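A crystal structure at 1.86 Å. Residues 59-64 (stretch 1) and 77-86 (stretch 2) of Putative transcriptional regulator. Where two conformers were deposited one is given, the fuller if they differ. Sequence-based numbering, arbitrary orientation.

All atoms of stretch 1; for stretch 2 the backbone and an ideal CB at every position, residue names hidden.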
# COMPACT_ATOMS: atom_id res chain seq x y z
N ILE A 59 6.34 -12.82 -16.40
CA ILE A 59 5.25 -11.94 -16.07
C ILE A 59 4.75 -11.31 -17.36
O ILE A 59 5.54 -10.86 -18.19
CB ILE A 59 5.71 -10.84 -15.09
CG1 ILE A 59 5.86 -11.47 -13.68
CG2 ILE A 59 4.71 -9.70 -15.06
CD1 ILE A 59 6.70 -10.65 -12.72
N LYS A 60 3.43 -11.35 -17.55
CA LYS A 60 2.81 -10.60 -18.63
C LYS A 60 2.15 -9.36 -18.06
O LYS A 60 1.06 -9.44 -17.45
CB LYS A 60 1.76 -11.45 -19.37
CG LYS A 60 1.12 -10.75 -20.58
CD LYS A 60 0.35 -11.76 -21.44
CE LYS A 60 0.09 -11.25 -22.87
NZ LYS A 60 -1.17 -10.49 -22.90
N HIS A 61 2.79 -8.22 -18.27
CA HIS A 61 2.26 -6.96 -17.78
C HIS A 61 1.16 -6.38 -18.69
O HIS A 61 1.41 -5.95 -19.81
CB HIS A 61 3.39 -5.95 -17.59
CG HIS A 61 3.01 -4.73 -16.81
ND1 HIS A 61 3.88 -3.69 -16.59
CD2 HIS A 61 1.85 -4.39 -16.21
CE1 HIS A 61 3.28 -2.76 -15.87
NE2 HIS A 61 2.04 -3.15 -15.64
N VAL A 62 -0.06 -6.34 -18.16
CA VAL A 62 -1.22 -5.82 -18.87
C VAL A 62 -1.54 -4.42 -18.35
O VAL A 62 -1.71 -4.24 -17.12
CB VAL A 62 -2.44 -6.72 -18.63
CG1 VAL A 62 -3.69 -6.17 -19.36
CG2 VAL A 62 -2.15 -8.16 -19.06
N VAL A 63 -1.61 -3.44 -19.25
CA VAL A 63 -1.78 -2.05 -18.86
C VAL A 63 -3.19 -1.59 -19.17
O VAL A 63 -3.65 -1.65 -20.30
CB VAL A 63 -0.77 -1.15 -19.55
CG1 VAL A 63 -0.85 0.29 -19.02
CG2 VAL A 63 0.63 -1.77 -19.38
N LEU A 64 -3.91 -1.15 -18.14
CA LEU A 64 -5.26 -0.65 -18.33
C LEU A 64 -5.25 0.67 -19.11
O LEU A 64 -4.29 1.45 -19.01
CB LEU A 64 -5.94 -0.42 -16.98
CG LEU A 64 -6.23 -1.63 -16.09
CD1 LEU A 64 -6.32 -1.18 -14.62
CD2 LEU A 64 -7.51 -2.38 -16.52
N UNK A 77 -12.47 -6.03 -21.34
CA UNK A 77 -12.10 -6.87 -22.48
C UNK A 77 -10.60 -7.21 -22.47
O UNK A 77 -10.24 -8.37 -22.70
CB UNK A 77 -12.47 -6.17 -23.79
N UNK A 78 -9.76 -6.22 -22.16
CA UNK A 78 -8.30 -6.37 -22.09
C UNK A 78 -7.92 -7.52 -21.14
O UNK A 78 -7.01 -8.30 -21.41
CB UNK A 78 -7.65 -5.06 -21.63
N UNK A 79 -8.64 -7.63 -20.03
CA UNK A 79 -8.35 -8.71 -19.08
C UNK A 79 -8.89 -10.05 -19.58
O UNK A 79 -8.23 -11.08 -19.45
CB UNK A 79 -8.95 -8.39 -17.71
N UNK A 80 -10.11 -10.05 -20.13
CA UNK A 80 -10.79 -11.30 -20.45
C UNK A 80 -10.08 -12.07 -21.58
O UNK A 80 -10.08 -13.31 -21.59
CB UNK A 80 -12.24 -11.01 -20.84
N UNK A 81 -9.45 -11.33 -22.49
CA UNK A 81 -8.61 -11.93 -23.54
C UNK A 81 -7.45 -12.78 -23.02
O UNK A 81 -6.97 -13.66 -23.74
CB UNK A 81 -8.04 -10.82 -24.43
N UNK A 82 -7.01 -12.54 -21.78
CA UNK A 82 -5.90 -13.32 -21.19
C UNK A 82 -6.26 -14.80 -21.11
O UNK A 82 -5.38 -15.67 -21.12
CB UNK A 82 -5.55 -12.79 -19.80
N UNK A 83 -7.55 -15.07 -21.05
CA UNK A 83 -8.07 -16.42 -21.05
C UNK A 83 -7.72 -17.21 -22.32
O UNK A 83 -7.73 -18.44 -22.30
CB UNK A 83 -9.59 -16.37 -20.87
N UNK A 84 -7.42 -16.52 -23.42
CA UNK A 84 -7.13 -17.21 -24.69
C UNK A 84 -5.69 -17.74 -24.70
O UNK A 84 -5.36 -18.64 -25.46
CB UNK A 84 -7.35 -16.27 -25.87
N UNK A 85 -4.84 -17.16 -23.84
CA UNK A 85 -3.44 -17.53 -23.78
C UNK A 85 -3.33 -18.75 -22.86
O UNK A 85 -3.51 -18.64 -21.64
CB UNK A 85 -2.57 -16.37 -23.29
N UNK A 86 -3.03 -19.89 -23.47
CA UNK A 86 -2.95 -21.18 -22.80
C UNK A 86 -1.86 -21.26 -21.72
O UNK A 86 -1.92 -22.12 -20.84
CB UNK A 86 -2.71 -22.27 -23.84

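Position 77 lies on a helical turn, and nothing of stretch 1 comes within 5.5 Å of its ideal CB. The contact sets no demand here, and many side chains would suit. The residue is Asn-77. Its backbone O accepts a hydrogen bond from N of position 81, 3.1 Å away.

Position 78 points its CA-to-CB bond toward the strand. The ideal CB is 4.7 Å from CG1 of Val-62 and 5.4 Å from O of Val-63. The strand thus offers a methyl group close by and a carbonyl acceptor a little further on. A medium apolar side chain could cover the valine. A long chain with a donor at its end could do that and also reach the carbonyl. The residue is Lys-78. Its CG packs 3.8 Å from CG1 of Val-62. The chain then runs on, largely extended, and NZ donates a hydrogen bond to O of Val-63 at 2.6 Å, a short one. A water takes part as well: it accepts from N of Val-63 at 2.8 Å and, weakly, from NZ of Lys-78 at 3.2 Å. Backbone N and O of Val-63 are therefore both engaged, although its own CA-to-CB bond points away from stretch 2.

The CA of position 79 lies 7.7 Å from the CA of Val-62, the closest CA-to-CA approach of the two stretches, but its CA-to-CB bond points sideways. Only a side chain of some length would approach the strand, and an apolar one would suit the nearby Val-62 and Leu-64. The residue is Ile-79, whose end comes nearer than its CB.

Positions 80 and 81 are out of reach and leave the choice open. They hold Val-80 and Lys-81.

Position 82 points toward the strand, but its ideal CB has nothing of stretch 1 within 5.5 Å. There is room for a side chain of medium or large size, and the methyls of Val-62 favor an apolar one. The residue is Leu-82. Its CD2 lies 3.6 Å from CG2 of Val-62, an apolar contact, and 3.7 Å from NZ of Lys-60.

Positions 83 and 84 are out of reach, so stretch 1 does not restrict them. They are Ala-83 and Asp-84, in the 3-10 segment.

Position 85 leaves that segment and points toward stretch 1, where the long side chain of Lys-60 extends. An acidic or polar group would be reasonable. The residue is Asp-85. Its OD2 is 4.4 Å from CE of Lys-60, a loose contact, and is hydrogen-bonded elsewhere in the structure.

Position 86 is out of reach. It is Lys-86.

Stretch 2 77-86: NKIVKLADDK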
# COMPACT_ATOMS: atom_id res chain seq x y z
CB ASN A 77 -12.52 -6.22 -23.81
CG ASN A 77 -14.03 -6.11 -23.95
OD1 ASN A 77 -14.54 -5.41 -24.83
ND2 ASN A 77 -14.76 -6.80 -23.08
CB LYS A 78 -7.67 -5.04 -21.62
CG LYS A 78 -6.18 -4.88 -21.91
CD LYS A 78 -5.75 -3.41 -22.15
CE LYS A 78 -4.35 -3.41 -22.82
NZ LYS A 78 -3.56 -2.11 -22.81
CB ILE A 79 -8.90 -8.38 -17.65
CG1 ILE A 79 -8.25 -7.10 -17.09
CG2 ILE A 79 -8.71 -9.57 -16.67
CD1 ILE A 79 -8.91 -6.61 -15.78
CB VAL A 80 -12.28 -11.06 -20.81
CG1 VAL A 80 -12.91 -12.34 -21.36
CG2 VAL A 80 -13.04 -10.55 -19.60
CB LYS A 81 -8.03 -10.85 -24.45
CG LYS A 81 -9.05 -10.07 -25.33
CD LYS A 81 -9.93 -10.95 -26.22
CE LYS A 81 -10.55 -10.14 -27.35
NZ LYS A 81 -9.75 -10.23 -28.62
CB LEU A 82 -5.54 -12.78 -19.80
CG LEU A 82 -5.06 -11.32 -19.69
CD1 LEU A 82 -5.03 -10.84 -18.25
CD2 LEU A 82 -3.71 -11.15 -20.34
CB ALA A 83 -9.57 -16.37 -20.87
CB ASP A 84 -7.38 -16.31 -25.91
CG ASP A 84 -8.81 -15.80 -26.00
OD1 ASP A 84 -9.68 -16.25 -25.22
OD2 ASP A 84 -9.08 -14.92 -26.85
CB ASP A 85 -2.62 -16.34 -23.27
CG ASP A 85 -1.12 -16.56 -23.32
OD1 ASP A 85 -0.64 -17.72 -23.17
OD2 ASP A 85 -0.39 -15.54 -23.49
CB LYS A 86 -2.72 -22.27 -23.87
CG LYS A 86 -2.63 -23.69 -23.35
CD LYS A 86 -3.18 -24.68 -24.40
CE LYS A 86 -2.63 -26.09 -24.23
NZ LYS A 86 -2.44 -26.48 -22.80
O HOH W 1 -1.31 -4.21 -21.97
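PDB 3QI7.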